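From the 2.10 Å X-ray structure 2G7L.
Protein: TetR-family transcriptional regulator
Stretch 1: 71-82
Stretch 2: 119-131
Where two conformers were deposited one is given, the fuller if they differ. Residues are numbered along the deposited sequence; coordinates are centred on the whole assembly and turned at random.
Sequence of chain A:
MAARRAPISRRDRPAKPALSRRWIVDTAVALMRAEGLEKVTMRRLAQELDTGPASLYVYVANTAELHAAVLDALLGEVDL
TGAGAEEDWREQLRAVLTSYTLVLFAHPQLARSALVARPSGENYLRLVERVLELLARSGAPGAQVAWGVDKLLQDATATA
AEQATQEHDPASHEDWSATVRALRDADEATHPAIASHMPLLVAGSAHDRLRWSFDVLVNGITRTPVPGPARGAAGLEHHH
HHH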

# COMPACT_ATOMS: atom_id res chain seq x y z
N LEU A 71 -4.94 -10.98 -11.42
CA LEU A 71 -4.56 -11.36 -10.04
C LEU A 71 -5.55 -12.34 -9.53
O LEU A 71 -5.16 -13.35 -8.92
CB LEU A 71 -4.44 -10.14 -9.08
CG LEU A 71 -4.05 -10.48 -7.64
CD1 LEU A 71 -2.74 -11.23 -7.62
CD2 LEU A 71 -3.99 -9.17 -6.83
N ASP A 72 -6.83 -12.07 -9.75
CA ASP A 72 -7.84 -13.04 -9.31
C ASP A 72 -7.58 -14.47 -9.79
O ASP A 72 -7.52 -15.42 -9.01
CB ASP A 72 -9.25 -12.59 -9.62
CG ASP A 72 -10.29 -13.41 -8.86
OD1 ASP A 72 -10.44 -14.59 -9.19
OD2 ASP A 72 -11.00 -12.89 -7.95
N ALA A 73 -7.33 -14.61 -11.09
CA ALA A 73 -6.96 -15.89 -11.67
C ALA A 73 -5.85 -16.56 -10.86
O ALA A 73 -5.97 -17.73 -10.48
CB ALA A 73 -6.50 -15.67 -13.15
N LEU A 74 -4.78 -15.81 -10.57
CA LEU A 74 -3.56 -16.35 -9.92
C LEU A 74 -3.78 -16.78 -8.46
O LEU A 74 -3.02 -17.57 -7.89
CB LEU A 74 -2.41 -15.32 -10.01
CG LEU A 74 -1.87 -15.05 -11.43
CD1 LEU A 74 -1.32 -13.67 -11.55
CD2 LEU A 74 -0.76 -16.05 -11.81
N LEU A 75 -4.88 -16.29 -7.90
CA LEU A 75 -5.28 -16.57 -6.50
C LEU A 75 -6.04 -17.89 -6.34
O LEU A 75 -6.42 -18.25 -5.23
CB LEU A 75 -6.16 -15.42 -5.95
CG LEU A 75 -5.49 -14.31 -5.14
CD1 LEU A 75 -4.00 -14.24 -5.36
CD2 LEU A 75 -6.15 -12.96 -5.36
N GLY A 76 -6.30 -18.59 -7.46
CA GLY A 76 -6.86 -19.93 -7.39
C GLY A 76 -5.82 -20.92 -6.87
O GLY A 76 -6.16 -22.03 -6.43
N GLU A 77 -4.55 -20.52 -6.93
CA GLU A 77 -3.48 -21.40 -6.45
C GLU A 77 -3.44 -21.46 -4.90
O GLU A 77 -3.30 -22.56 -4.34
CB GLU A 77 -2.11 -21.02 -7.07
CG GLU A 77 -1.39 -19.82 -6.40
CD GLU A 77 -0.20 -19.27 -7.23
OE1 GLU A 77 -0.43 -18.41 -8.15
OE2 GLU A 77 0.97 -19.67 -6.91
N VAL A 78 -3.61 -20.32 -4.23
CA VAL A 78 -3.63 -20.26 -2.75
C VAL A 78 -4.56 -21.27 -2.02
O VAL A 78 -5.71 -21.53 -2.42
CB VAL A 78 -3.67 -18.76 -2.14
CG1 VAL A 78 -4.02 -17.70 -3.16
CG2 VAL A 78 -4.57 -18.64 -0.89
N ASP A 79 -3.99 -21.84 -0.94
CA ASP A 79 -4.59 -22.89 -0.10
C ASP A 79 -5.57 -22.34 0.94
O ASP A 79 -5.16 -21.77 1.96
CB ASP A 79 -3.49 -23.70 0.63
CG ASP A 79 -2.04 -23.38 0.14
OD1 ASP A 79 -1.10 -24.09 0.60
OD2 ASP A 79 -1.82 -22.45 -0.68
N LEU A 80 -6.86 -22.50 0.66
CA LEU A 80 -7.93 -22.09 1.57
C LEU A 80 -8.48 -23.31 2.36
O LEU A 80 -9.63 -23.32 2.84
CB LEU A 80 -9.05 -21.43 0.76
CG LEU A 80 -8.66 -20.19 -0.07
CD1 LEU A 80 -9.92 -19.55 -0.51
CD2 LEU A 80 -7.83 -19.21 0.73
N THR A 81 -7.62 -24.31 2.48
CA THR A 81 -7.88 -25.58 3.16
C THR A 81 -7.02 -25.68 4.42
O THR A 81 -7.54 -25.96 5.51
CB THR A 81 -7.49 -26.78 2.24
OG1 THR A 81 -6.16 -26.58 1.70
CG2 THR A 81 -8.49 -26.97 1.10
N GLY A 82 -5.71 -25.43 4.23
CA GLY A 82 -4.65 -25.68 5.22
C GLY A 82 -3.29 -26.06 4.61
O GLY A 82 -3.17 -26.29 3.38
N PRO A 119 -9.17 -7.11 -6.74
CA PRO A 119 -9.88 -8.18 -7.40
C PRO A 119 -11.33 -8.28 -6.94
O PRO A 119 -11.70 -7.80 -5.84
CB PRO A 119 -9.09 -9.42 -7.02
CG PRO A 119 -7.71 -8.92 -6.87
CD PRO A 119 -7.92 -7.62 -6.13
N SER A 120 -12.16 -8.90 -7.79
CA SER A 120 -13.56 -9.06 -7.50
C SER A 120 -14.06 -10.41 -8.05
O SER A 120 -15.25 -10.61 -8.17
CB SER A 120 -14.35 -7.91 -8.10
OG SER A 120 -14.24 -7.89 -9.52
N GLY A 121 -13.18 -11.34 -8.38
CA GLY A 121 -13.68 -12.56 -8.98
C GLY A 121 -13.88 -13.62 -7.93
O GLY A 121 -13.77 -13.35 -6.73
N GLU A 122 -14.14 -14.85 -8.38
CA GLU A 122 -14.48 -15.92 -7.44
C GLU A 122 -13.39 -16.28 -6.44
O GLU A 122 -13.69 -16.60 -5.28
CB GLU A 122 -14.97 -17.21 -8.14
CG GLU A 122 -15.75 -18.14 -7.15
CD GLU A 122 -16.65 -17.35 -6.14
OE1 GLU A 122 -17.68 -16.76 -6.56
OE2 GLU A 122 -16.33 -17.32 -4.91
N ASN A 123 -12.15 -16.27 -6.89
CA ASN A 123 -11.03 -16.67 -6.08
C ASN A 123 -10.77 -15.66 -4.93
O ASN A 123 -10.35 -16.05 -3.83
CB ASN A 123 -9.80 -16.83 -6.94
CG ASN A 123 -9.90 -18.05 -7.91
OD1 ASN A 123 -10.40 -19.11 -7.52
ND2 ASN A 123 -9.37 -17.92 -9.12
N TYR A 124 -11.06 -14.38 -5.19
CA TYR A 124 -10.80 -13.31 -4.23
C TYR A 124 -11.92 -13.36 -3.23
O TYR A 124 -11.67 -13.32 -2.02
CB TYR A 124 -10.71 -11.91 -4.87
CG TYR A 124 -10.22 -10.82 -3.88
CD1 TYR A 124 -8.90 -10.78 -3.46
CD2 TYR A 124 -11.07 -9.85 -3.40
CE1 TYR A 124 -8.42 -9.78 -2.56
CE2 TYR A 124 -10.61 -8.84 -2.49
CZ TYR A 124 -9.27 -8.83 -2.08
OH TYR A 124 -8.75 -7.85 -1.19
N LEU A 125 -13.16 -13.45 -3.71
CA LEU A 125 -14.30 -13.68 -2.83
C LEU A 125 -14.13 -14.94 -1.93
O LEU A 125 -14.58 -14.94 -0.79
CB LEU A 125 -15.61 -13.77 -3.65
CG LEU A 125 -16.41 -12.46 -3.70
CD1 LEU A 125 -15.53 -11.30 -4.17
CD2 LEU A 125 -17.59 -12.68 -4.63
N ARG A 126 -13.47 -15.98 -2.44
CA ARG A 126 -13.14 -17.14 -1.63
C ARG A 126 -12.04 -16.92 -0.60
O ARG A 126 -12.11 -17.44 0.53
CB ARG A 126 -12.77 -18.37 -2.50
CG ARG A 126 -14.05 -19.12 -3.06
CD ARG A 126 -13.64 -20.38 -3.87
NE ARG A 126 -12.26 -20.27 -4.38
CZ ARG A 126 -11.23 -21.05 -4.01
NH1 ARG A 126 -11.42 -22.02 -3.10
NH2 ARG A 126 -10.01 -20.84 -4.55
N LEU A 127 -10.97 -16.23 -1.02
CA LEU A 127 -9.98 -15.70 -0.08
C LEU A 127 -10.63 -14.88 0.99
O LEU A 127 -10.40 -15.14 2.14
CB LEU A 127 -8.92 -14.86 -0.77
CG LEU A 127 -7.83 -14.26 0.15
CD1 LEU A 127 -6.78 -15.32 0.50
CD2 LEU A 127 -7.17 -13.15 -0.69
N VAL A 128 -11.44 -13.89 0.64
CA VAL A 128 -12.04 -13.09 1.69
C VAL A 128 -12.96 -13.87 2.64
O VAL A 128 -12.87 -13.67 3.85
CB VAL A 128 -12.54 -11.58 1.32
CG1 VAL A 128 -12.07 -11.03 -0.05
CG2 VAL A 128 -13.95 -11.14 1.85
N GLU A 129 -13.78 -14.78 2.08
CA GLU A 129 -14.71 -15.60 2.88
C GLU A 129 -13.90 -16.36 3.95
O GLU A 129 -14.25 -16.38 5.09
CB GLU A 129 -15.47 -16.59 1.93
CG GLU A 129 -16.19 -17.70 2.65
CD GLU A 129 -17.43 -17.18 3.29
OE1 GLU A 129 -17.79 -16.03 2.93
OE2 GLU A 129 -18.04 -17.89 4.17
N ARG A 130 -12.81 -16.97 3.55
CA ARG A 130 -11.98 -17.75 4.39
C ARG A 130 -11.22 -16.92 5.46
O ARG A 130 -10.99 -17.38 6.57
CB ARG A 130 -10.95 -18.42 3.49
CG ARG A 130 -9.92 -19.32 4.24
CD ARG A 130 -10.66 -20.50 5.00
NE ARG A 130 -9.68 -21.43 5.56
CZ ARG A 130 -9.92 -22.26 6.58
NH1 ARG A 130 -11.13 -22.26 7.19
NH2 ARG A 130 -8.94 -23.04 7.00
N VAL A 131 -10.76 -15.73 5.10
CA VAL A 131 -9.98 -14.92 6.04
C VAL A 131 -10.95 -14.50 7.07
O VAL A 131 -10.64 -14.50 8.24
CB VAL A 131 -9.38 -13.70 5.33
CG1 VAL A 131 -8.89 -12.67 6.38
CG2 VAL A 131 -8.25 -14.14 4.54

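How do the two backbones lie against each other? Stretch 1 closes a helix at Leu-74 and passes through a type I turn, Leu-74 to Glu-77, into a loop; stretch 2 starts as a loop and becomes a helix at Glu-122. The chains run in the same sense: Asp-72 sits beside Pro-119 (CA to CA 5.6 Å), Gly-76 beside Asn-123 (5.5 Å between CA atoms) and Leu-80 beside Arg-130 (6.6 Å between CA atoms). Together they bury 717 Å².

What does Asp-72 do at the start of the second helix? Amides at the start of a helix have few or weak backbone acceptors, and the carboxylate of Asp-72 reaches them. Tyr-124 N donates to Asp-72 OD2 at 3.1 Å, while Asn-123 N makes a weak bond to Asp-72 OD1 at 3.3 Å. OD2 is crowded against Gly-121 in the model, so its position is less certain than that of OD1.

How does Asn-123 answer from the other side? Asn-123 ND2 donates to Asp-72 O at 3.1 Å, so this pair is joined through both backbone and side chain. Asn-123 CB also packs 4.0 Å from Leu-75 CB, and Leu-75 CD2 meets the edge of the Tyr-124 ring at CD1, again 4.0 Å away. Nearby, Leu-71 CD2 rests 3.7 Å from Pro-119 CG, adding a small apolar contact.

Why does Leu-80 have the largest covered area? Its CA-to-CB bond points toward stretch 2, and the methyls end against the helix: Leu-80 CD1 is 3.7 Å from Arg-126 CB and sits over one face of that guanidinium, while Leu-80 CD2 approaches Leu-127 CD1 at 4.0 Å. Val-78 CG2 adds to this apolar patch, 4.2 Å from Leu-127 CD1. Further along, Arg-130 NE comes within 3.3 Å of Leu-80 O, but the angle is too poor for a hydrogen bond.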